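Local coordinates for coiled-coil and C2 domain-containing protein 1-like (Drosophila melanogaster, PDB 6EI6) that binds phosphatidylinositol monophosphates and sustains full activity of the ESCRT-III subunit Shrub in endosomal sorting, probably by preventing its untimely polymerisation, at residues P97-V109 and T255-D269. Numbering follows the deposited sequence.
Sequences PKFHYEKRSFNIV and TKQMEHITEKWLVLD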
ATOM      1  N   PRO A  97      -5.092  33.246   2.682  1.00 39.28           N
ATOM      2  CA  PRO A  97      -4.268  33.447   3.885  1.00 36.00           C
ATOM      3  C   PRO A  97      -2.784  33.510   3.545  1.00 33.82           C
ATOM      4  O   PRO A  97      -2.297  32.816   2.648  1.00 40.49           O
ATOM      5  CB  PRO A  97      -4.598  32.227   4.757  1.00 33.35           C
ATOM      6  CG  PRO A  97      -5.943  31.767   4.289  1.00 39.17           C
ATOM      7  CD  PRO A  97      -5.979  32.079   2.797  1.00 39.16           C
ATOM      8  N   LYS A  98      -2.078  34.382   4.252  1.00 32.08           N
ATOM      9  CA  LYS A  98      -0.623  34.370   4.248  1.00 32.38           C
ATOM     10  C   LYS A  98      -0.087  33.026   4.728  1.00 33.51           C
ATOM     11  O   LYS A  98      -0.665  32.369   5.593  1.00 38.44           O
ATOM     12  CB  LYS A  98      -0.096  35.484   5.150  1.00 29.90           C
ATOM     13  CG  LYS A  98      -0.482  36.882   4.671  1.00 39.99           C
ATOM     14  CD  LYS A  98       0.628  37.887   4.996  1.00 37.68           C
ATOM     15  CE  LYS A  98       2.001  37.245   4.826  1.00 39.75           C
ATOM     16  NZ  LYS A  98       3.061  38.170   5.315  1.00 43.00           N
ATOM     17  N   PHE A  99       1.054  32.627   4.193  1.00 33.19           N
ATOM     18  CA  PHE A  99       1.627  31.363   4.612  1.00 30.93           C
ATOM     19  C   PHE A  99       3.140  31.447   4.506  1.00 28.15           C
ATOM     20  O   PHE A  99       3.701  32.411   3.991  1.00 29.55           O
ATOM     21  CB  PHE A  99       1.087  30.207   3.757  1.00 29.92           C
ATOM     22  CG  PHE A  99       1.434  30.336   2.311  1.00 27.74           C
ATOM     23  CD1 PHE A  99       2.627  29.824   1.819  1.00 28.15           C
ATOM     24  CD2 PHE A  99       0.591  31.020   1.446  1.00 29.43           C
ATOM     25  CE1 PHE A  99       2.955  29.970   0.482  1.00 34.72           C
ATOM     26  CE2 PHE A  99       0.910  31.160   0.095  1.00 29.97           C
ATOM     27  CZ  PHE A  99       2.088  30.639  -0.391  1.00 31.18           C
ATOM     28  N   HIS A 100       3.792  30.387   4.955  1.00 27.70           N
ATOM     29  CA  HIS A 100       5.240  30.310   4.932  1.00 34.82           C
ATOM     30  C   HIS A 100       5.564  28.834   4.944  1.00 31.61           C
ATOM     31  O   HIS A 100       4.665  28.003   5.005  1.00 31.92           O
ATOM     32  CB  HIS A 100       5.865  31.034   6.126  1.00 31.51           C
ATOM     33  CG  HIS A 100       5.467  30.440   7.441  1.00 37.37           C
ATOM     34  ND1 HIS A 100       4.251  30.705   8.037  1.00 33.34           N
ATOM     35  CD2 HIS A 100       6.100  29.551   8.249  1.00 36.51           C
ATOM     36  CE1 HIS A 100       4.158  30.018   9.165  1.00 37.63           C
ATOM     37  NE2 HIS A 100       5.265  29.308   9.315  1.00 36.45           N
ATOM     38  N   TYR A 101       6.850  28.520   4.946  1.00 32.82           N
ATOM     39  CA  TYR A 101       7.347  27.157   4.877  1.00 30.22           C
ATOM     40  C   TYR A 101       8.035  26.779   6.179  1.00 33.30           C
ATOM     41  O   TYR A 101       8.767  27.586   6.756  1.00 37.55           O
ATOM     42  CB  TYR A 101       8.315  27.007   3.687  1.00 29.71           C
ATOM     43  CG  TYR A 101       7.616  27.366   2.400  1.00 36.55           C
ATOM     44  CD1 TYR A 101       6.720  26.470   1.809  1.00 34.03           C
ATOM     45  CD2 TYR A 101       7.770  28.623   1.820  1.00 36.23           C
ATOM     46  CE1 TYR A 101       6.032  26.805   0.662  1.00 36.95           C
ATOM     47  CE2 TYR A 101       7.083  28.965   0.672  1.00 29.97           C
ATOM     48  CZ  TYR A 101       6.223  28.061   0.103  1.00 38.97           C
ATOM     49  OH  TYR A 101       5.533  28.396  -1.038  1.00 44.26           O
ATOM     50  N   GLU A 102       7.794  25.545   6.637  1.00 38.60           N
ATOM     51  CA  GLU A 102       8.536  24.928   7.734  1.00 34.25           C
ATOM     52  C   GLU A 102       9.031  23.541   7.336  1.00 38.26           C
ATOM     53  O   GLU A 102       8.952  23.166   6.161  1.00 37.03           O
ATOM     54  CB  GLU A 102       7.664  24.843   8.972  1.00 31.84           C
ATOM     55  CG  GLU A 102       7.013  26.130   9.291  1.00 34.42           C
ATOM     56  CD  GLU A 102       6.197  26.056  10.569  1.00 40.84           C
ATOM     57  OE1 GLU A 102       5.980  24.926  11.058  1.00 38.21           O
ATOM     58  OE2 GLU A 102       5.768  27.124  11.068  1.00 39.70           O
ATOM     59  N   LYS A 103       9.541  22.773   8.300  1.00 38.12           N
ATOM     60  CA  LYS A 103       9.928  21.389   8.083  1.00 38.55           C
ATOM     61  C   LYS A 103       9.200  20.488   9.060  1.00 41.86           C
ATOM     62  O   LYS A 103       8.798  20.908  10.148  1.00 40.81           O
ATOM     63  CB  LYS A 103      11.426  21.171   8.259  1.00 43.90           C
ATOM     64  CG  LYS A 103      12.269  21.878   7.221  1.00 51.34           C
ATOM     65  CD  LYS A 103      13.728  21.923   7.661  1.00 49.88           C
ATOM     66  CE  LYS A 103      14.643  22.197   6.465  1.00 58.38           C
ATOM     67  NZ  LYS A 103      14.499  21.138   5.407  1.00 61.58           N
ATOM     68  N   ARG A 104       9.046  19.232   8.659  1.00 38.07           N
ATOM     69  CA  ARG A 104       8.452  18.221   9.514  1.00 42.36           C
ATOM     70  C   ARG A 104       9.271  16.954   9.375  1.00 45.20           C
ATOM     71  O   ARG A 104       9.602  16.556   8.256  1.00 42.82           O
ATOM     72  CB  ARG A 104       7.001  17.947   9.125  1.00 40.54           C
ATOM     73  CG  ARG A 104       6.073  19.065   9.460  1.00 34.84           C
ATOM     74  CD  ARG A 104       6.032  19.281  10.961  1.00 43.29           C
ATOM     75  NE  ARG A 104       5.110  20.364  11.265  1.00 42.08           N
ATOM     76  CZ  ARG A 104       5.434  21.653  11.233  1.00 38.56           C
ATOM     77  NH1 ARG A 104       6.675  22.021  10.942  1.00 39.50           N
ATOM     78  NH2 ARG A 104       4.516  22.569  11.512  1.00 36.22           N
ATOM     79  N   SER A 105       9.596  16.324  10.503  1.00 43.67           N
ATOM     80  CA  SER A 105      10.351  15.076  10.482  1.00 48.93           C
ATOM     81  C   SER A 105       9.353  13.936  10.330  1.00 50.55           C
ATOM     82  O   SER A 105       8.657  13.572  11.279  1.00 50.97           O
ATOM     83  CB  SER A 105      11.179  14.929  11.751  1.00 55.91           C
ATOM     84  OG  SER A 105      11.731  16.180  12.150  1.00 59.76           O
ATOM     85  N   PHE A 106       9.217  13.424   9.121  1.00 45.67           N
ATOM     86  CA  PHE A 106       8.732  12.067   8.941  1.00 47.63           C
ATOM     87  C   PHE A 106       9.972  11.211   8.836  1.00 57.08           C
ATOM     88  O   PHE A 106      11.037  11.686   8.416  1.00 67.66           O
ATOM     89  CB  PHE A 106       7.875  11.908   7.687  1.00 45.10           C
ATOM     90  CG  PHE A 106       6.565  12.663   7.732  1.00 43.95           C
ATOM     91  CD1 PHE A 106       6.534  14.026   7.996  1.00 39.82           C
ATOM     92  CD2 PHE A 106       5.366  12.007   7.500  1.00 40.22           C
ATOM     93  CE1 PHE A 106       5.327  14.721   8.036  1.00 38.64           C
ATOM     94  CE2 PHE A 106       4.146  12.700   7.540  1.00 36.42           C
ATOM     95  CZ  PHE A 106       4.134  14.055   7.807  1.00 36.06           C
ATOM     96  N   ASN A 107       9.870   9.966   9.252  1.00 53.29           N
ATOM     97  CA  ASN A 107      11.105   9.206   9.140  1.00 54.94           C
ATOM     98  C   ASN A 107      10.959   8.190   8.022  1.00 54.78           C
ATOM     99  O   ASN A 107      11.081   6.985   8.259  1.00 53.39           O
ATOM    100  CB  ASN A 107      11.457   8.543  10.465  1.00 54.12           C
ATOM    101  CG  ASN A 107      12.892   8.092  10.517  1.00 56.70           C
ATOM    102  OD1 ASN A 107      13.705   8.448   9.661  1.00 60.31           O
ATOM    103  ND2 ASN A 107      13.212   7.293  11.514  1.00 60.03           N
ATOM    104  N   ILE A 108      10.695   8.683   6.806  1.00 53.96           N
ATOM    105  CA  ILE A 108      10.163   7.825   5.746  1.00 59.06           C
ATOM    106  C   ILE A 108      11.150   6.720   5.399  1.00 59.25           C
ATOM    107  O   ILE A 108      10.752   5.579   5.119  1.00 58.74           O
ATOM    108  CB  ILE A 108       9.788   8.660   4.504  1.00 52.38           C
ATOM    109  CG1 ILE A 108       8.679   9.646   4.857  1.00 47.98           C
ATOM    110  CG2 ILE A 108       9.348   7.752   3.339  1.00 41.60           C
ATOM    111  CD1 ILE A 108       8.799  10.951   4.112  1.00 50.30           C
ATOM    112  N   VAL A 109      12.450   7.027   5.442  1.00 53.48           N
ATOM    113  CA  VAL A 109      13.474   6.061   5.058  1.00 55.82           C
ATOM    114  C   VAL A 109      13.587   4.884   6.031  1.00 55.31           C
ATOM    115  O   VAL A 109      14.224   3.879   5.694  1.00 58.45           O
ATOM    116  CB  VAL A 109      14.780   6.870   4.841  1.00 59.90           C
ATOM    117  CG1 VAL A 109      16.048   6.066   5.093  1.00 60.62           C
ATOM    118  CG2 VAL A 109      14.811   7.440   3.417  1.00 55.73           C
ATOM    119  N   THR A 255      10.054   7.648  -2.132  1.00 39.97           N
ATOM    120  CA  THR A 255      10.495   8.247  -0.885  1.00 41.39           C
ATOM    121  C   THR A 255      11.188   9.583  -1.129  1.00 40.90           C
ATOM    122  O   THR A 255      11.015  10.530  -0.354  1.00 39.85           O
ATOM    123  CB  THR A 255      11.424   7.284  -0.154  1.00 44.25           C
ATOM    124  OG1 THR A 255      10.647   6.299   0.549  1.00 46.09           O
ATOM    125  CG2 THR A 255      12.320   8.040   0.830  1.00 46.88           C
ATOM    126  N   LYS A 256      11.935   9.690  -2.227  1.00 40.68           N
ATOM    127  CA  LYS A 256      12.769  10.866  -2.440  1.00 44.52           C
ATOM    128  C   LYS A 256      11.918  12.113  -2.563  1.00 46.78           C
ATOM    129  O   LYS A 256      12.175  13.117  -1.884  1.00 50.06           O
ATOM    130  CB  LYS A 256      13.643  10.690  -3.679  1.00 48.73           C
ATOM    131  CG  LYS A 256      14.603  11.838  -3.921  1.00 62.33           C
ATOM    132  CD  LYS A 256      15.569  11.550  -5.077  1.00 68.51           C
ATOM    133  CE  LYS A 256      16.697  12.596  -5.126  1.00 73.52           C
ATOM    134  NZ  LYS A 256      18.072  12.017  -5.360  1.00 74.77           N
ATOM    135  N   GLN A 257      10.882  12.069  -3.413  1.00 41.09           N
ATOM    136  CA  GLN A 257      10.023  13.234  -3.555  1.00 41.61           C
ATOM    137  C   GLN A 257       9.078  13.427  -2.374  1.00 40.85           C
ATOM    138  O   GLN A 257       8.633  14.553  -2.140  1.00 39.47           O
ATOM    139  CB  GLN A 257       9.225  13.183  -4.856  1.00 44.06           C
ATOM    140  CG  GLN A 257       8.435  11.958  -5.124  1.00 50.85           C
ATOM    141  CD  GLN A 257       8.087  11.862  -6.606  1.00 55.95           C
ATOM    142  OE1 GLN A 257       8.758  11.148  -7.359  1.00 62.91           O
ATOM    143  NE2 GLN A 257       7.048  12.604  -7.039  1.00 51.53           N
ATOM    144  N   MET A 258       8.781  12.377  -1.613  1.00 39.34           N
ATOM    145  CA  MET A 258       8.037  12.582  -0.373  1.00 42.50           C
ATOM    146  C   MET A 258       8.862  13.387   0.616  1.00 39.43           C
ATOM    147  O   MET A 258       8.330  14.249   1.323  1.00 40.56           O
ATOM    148  CB  MET A 258       7.619  11.237   0.231  1.00 38.73           C
ATOM    149  CG  MET A 258       6.448  10.554  -0.525  1.00 42.51           C
ATOM    150  SD  MET A 258       6.125   8.845  -0.029  1.00 43.48           S
ATOM    151  CE  MET A 258       5.614   9.087   1.680  1.00 32.33           C
ATOM    152  N   GLU A 259      10.165  13.119   0.677  1.00 40.38           N
ATOM    153  CA  GLU A 259      11.034  13.874   1.567  1.00 42.70           C
ATOM    154  C   GLU A 259      11.091  15.339   1.166  1.00 42.12           C
ATOM    155  O   GLU A 259      11.140  16.218   2.025  1.00 47.44           O
ATOM    156  CB  GLU A 259      12.429  13.265   1.575  1.00 42.24           C
ATOM    157  CG  GLU A 259      12.546  12.056   2.479  1.00 46.82           C
ATOM    158  CD  GLU A 259      13.812  11.244   2.211  1.00 54.60           C
ATOM    159  OE1 GLU A 259      14.432  11.422   1.126  1.00 50.12           O
ATOM    160  OE2 GLU A 259      14.182  10.424   3.091  1.00 52.95           O
ATOM    161  N   HIS A 260      11.070  15.632  -0.132  1.00 43.83           N
ATOM    162  CA  HIS A 260      11.082  17.030  -0.535  1.00 44.38           C
ATOM    163  C   HIS A 260       9.875  17.760   0.032  1.00 47.02           C
ATOM    164  O   HIS A 260      10.012  18.871   0.557  1.00 45.96           O
ATOM    165  CB  HIS A 260      11.161  17.149  -2.058  1.00 42.82           C
ATOM    166  CG  HIS A 260      12.417  16.553  -2.636  1.00 56.42           C
ATOM    167  ND1 HIS A 260      13.568  16.368  -1.891  1.00 61.42           N
ATOM    168  CD2 HIS A 260      12.702  16.088  -3.882  1.00 62.23           C
ATOM    169  CE1 HIS A 260      14.501  15.809  -2.646  1.00 61.44           C
ATOM    170  NE2 HIS A 260      14.002  15.627  -3.858  1.00 66.20           N
ATOM    171  N   ILE A 261       8.694  17.123  -0.002  1.00 42.20           N
ATOM    172  CA  ILE A 261       7.499  17.736   0.575  1.00 37.76           C
ATOM    173  C   ILE A 261       7.695  18.008   2.060  1.00 37.52           C
ATOM    174  O   ILE A 261       7.284  19.051   2.583  1.00 34.46           O
ATOM    175  CB  ILE A 261       6.276  16.839   0.331  1.00 37.50           C
ATOM    176  CG1 ILE A 261       6.031  16.723  -1.175  1.00 39.08           C
ATOM    177  CG2 ILE A 261       5.036  17.351   1.126  1.00 29.06           C
ATOM    178  CD1 ILE A 261       4.710  16.166  -1.496  1.00 39.60           C
ATOM    179  N   THR A 262       8.303  17.074   2.770  1.00 36.61           N
ATOM    180  CA  THR A 262       8.443  17.289   4.199  1.00 45.82           C
ATOM    181  C   THR A 262       9.434  18.423   4.524  1.00 42.59           C
ATOM    182  O   THR A 262       9.396  18.970   5.631  1.00 37.14           O
ATOM    183  CB  THR A 262       8.817  15.962   4.862  1.00 39.20           C
ATOM    184  OG1 THR A 262       8.397  16.014   6.218  1.00 49.82           O
ATOM    185  CG2 THR A 262      10.298  15.695   4.802  1.00 33.75           C
ATOM    186  N   GLU A 263      10.276  18.819   3.568  1.00 37.75           N
ATOM    187  CA  GLU A 263      11.226  19.894   3.780  1.00 40.63           C
ATOM    188  C   GLU A 263      10.644  21.261   3.508  1.00 38.20           C
ATOM    189  O   GLU A 263      11.248  22.263   3.899  1.00 41.90           O
ATOM    190  CB  GLU A 263      12.453  19.692   2.906  1.00 40.29           C
ATOM    191  CG  GLU A 263      13.377  18.635   3.453  1.00 47.61           C
ATOM    192  CD  GLU A 263      14.185  18.000   2.353  1.00 59.46           C
ATOM    193  OE1 GLU A 263      14.330  18.673   1.291  1.00 58.03           O
ATOM    194  OE2 GLU A 263      14.654  16.838   2.542  1.00 58.58           O
ATOM    195  N   LYS A 264       9.505  21.328   2.840  1.00 34.12           N
ATOM    196  CA  LYS A 264       8.791  22.573   2.647  1.00 34.10           C
ATOM    197  C   LYS A 264       7.332  22.378   3.056  1.00 33.41           C
ATOM    198  O   LYS A 264       6.408  22.411   2.254  1.00 33.36           O
ATOM    199  CB  LYS A 264       8.920  23.061   1.213  1.00 37.37           C
ATOM    200  CG  LYS A 264      10.253  22.746   0.599  1.00 40.64           C
ATOM    201  CD  LYS A 264      10.525  23.611  -0.629  1.00 50.49           C
ATOM    202  CE  LYS A 264      10.242  22.834  -1.922  1.00 50.18           C
ATOM    203  NZ  LYS A 264      10.416  23.700  -3.132  1.00 59.73           N
ATOM    204  N   TRP A 265       7.123  22.179   4.342  1.00 29.74           N
ATOM    205  CA  TRP A 265       5.784  22.022   4.865  1.00 28.99           C
ATOM    206  C   TRP A 265       5.076  23.368   4.800  1.00 30.70           C
ATOM    207  O   TRP A 265       5.450  24.309   5.512  1.00 28.71           O
ATOM    208  CB  TRP A 265       5.865  21.508   6.303  1.00 32.29           C
ATOM    209  CG  TRP A 265       4.652  20.827   6.802  1.00 32.00           C
ATOM    210  CD1 TRP A 265       3.744  21.321   7.697  1.00 35.26           C
ATOM    211  CD2 TRP A 265       4.231  19.492   6.497  1.00 28.55           C
ATOM    212  NE1 TRP A 265       2.780  20.381   7.961  1.00 37.03           N
ATOM    213  CE2 TRP A 265       3.061  19.246   7.240  1.00 34.39           C
ATOM    214  CE3 TRP A 265       4.742  18.477   5.679  1.00 34.20           C
ATOM    215  CZ2 TRP A 265       2.370  18.041   7.165  1.00 36.26           C
ATOM    216  CZ3 TRP A 265       4.065  17.287   5.600  1.00 35.96           C
ATOM    217  CH2 TRP A 265       2.883  17.074   6.341  1.00 39.68           C
ATOM    218  N   LEU A 266       4.035  23.467   3.979  1.00 30.54           N
ATOM    219  CA  LEU A 266       3.266  24.707   3.933  1.00 30.16           C
ATOM    220  C   LEU A 266       2.413  24.813   5.193  1.00 29.86           C
ATOM    221  O   LEU A 266       1.739  23.854   5.569  1.00 26.73           O
ATOM    222  CB  LEU A 266       2.407  24.753   2.682  1.00 25.81           C
ATOM    223  CG  LEU A 266       1.837  26.090   2.261  1.00 28.52           C
ATOM    224  CD1 LEU A 266       1.739  26.151   0.765  1.00 26.24           C
ATOM    225  CD2 LEU A 266       0.468  26.352   2.908  1.00 26.43           C
ATOM    226  N   VAL A 267       2.463  25.980   5.843  1.00 28.92           N
ATOM    227  CA  VAL A 267       1.762  26.268   7.098  1.00 29.87           C
ATOM    228  C   VAL A 267       1.187  27.676   6.992  1.00 31.50           C
ATOM    229  O   VAL A 267       1.896  28.601   6.590  1.00 36.35           O
ATOM    230  CB  VAL A 267       2.722  26.178   8.311  1.00 36.89           C
ATOM    231  CG1 VAL A 267       2.108  26.786   9.576  1.00 29.07           C
ATOM    232  CG2 VAL A 267       3.202  24.768   8.563  1.00 28.63           C
ATOM    233  N   LEU A 268      -0.084  27.862   7.343  1.00 33.31           N
ATOM    234  CA  LEU A 268      -0.602  29.230   7.313  1.00 39.12           C
ATOM    235  C   LEU A 268      -0.026  30.054   8.467  1.00 40.40           C
ATOM    236  O   LEU A 268       0.271  29.528   9.548  1.00 42.10           O
ATOM    237  CB  LEU A 268      -2.121  29.241   7.394  1.00 32.46           C
ATOM    238  CG  LEU A 268      -2.815  28.356   6.360  1.00 34.24           C
ATOM    239  CD1 LEU A 268      -4.319  28.398   6.548  1.00 29.69           C
ATOM    240  CD2 LEU A 268      -2.431  28.710   4.932  1.00 33.52           C
ATOM    241  N   ASP A 269       0.173  31.351   8.225  1.00 38.70           N
ATOM    242  CA  ASP A 269       0.225  32.281   9.354  1.00 43.69           C
ATOM    243  C   ASP A 269      -1.187  32.371   9.937  1.00 47.36           C
ATOM    244  O   ASP A 269      -2.174  32.246   9.205  1.00 56.28           O
ATOM    245  CB  ASP A 269       0.720  33.663   8.907  1.00 41.68           C
ATOM    246  CG  ASP A 269       1.983  33.610   8.041  1.00 44.04           C
ATOM    247  OD1 ASP A 269       2.588  32.523   7.861  1.00 44.00           O
ATOM    248  OD2 ASP A 269       2.395  34.684   7.548  1.00 43.34           O
TER
HETATM  249  O   HOH W   1      13.293  10.202   5.681  1.00 53.57           O
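Arg104 lies across the indole of Trp265, its CG 3.5 Å from Trp265 CG and over one face of the five-membered ring, a CH-pi contact. The side chain then bends at chi2 (-63°), which brings the guanidinium over the CD1 rim of the indole, the two planes 28° apart. Its NH1 and NH2 both close end-on upon a single oxygen of Glu102, NH2 reaching OE1 at 2.8 Å in a salt bridge. The other carboxylate oxygen, Glu102 OE2, accepts from His100 NE2 (2.8 Å), close to the imidazole plane. Through its other nitrogen, ND1, the ring donates to Asp269 OD1, modelled at 2.5 Å, a length too short to be trusted exactly. Arg104, Glu102, His100 and Asp269 are thus paired in one polar chain beside Trp265 and Val267, whose CG2 packs 3.7 Å from Glu102 OE1. Were an alanine here instead of Arg104, one face of Trp265 would probably lose its aliphatic cover and Glu102 OE1 its charged mate.

The backbones form a two-stranded antiparallel ribbon, 99-102 with 265-268, in which His100 pairs with Val267 and Glu102 with Trp265 through hydrogen bonds. Tyr101 and Leu266 share the other face, and Phe99 CD1 meets Leu266 CG at 3.8 Å. Phe106 CZ abuts Trp265 CH2 (3.6 Å) at an oblique angle, while Phe72 of helix 66-91 meets the Phe106 ring edge-to-face. Farther along, Ile108 CD1 reaches Met258 CB on helix 255-263 (4.1 Å).

The ribbon is joined to the helical hairpin by Trp265 on Gln49 and Leu268 on Leu85; His100, hydrogen-bonded to two carboxylates, would probably incline toward its protonated form.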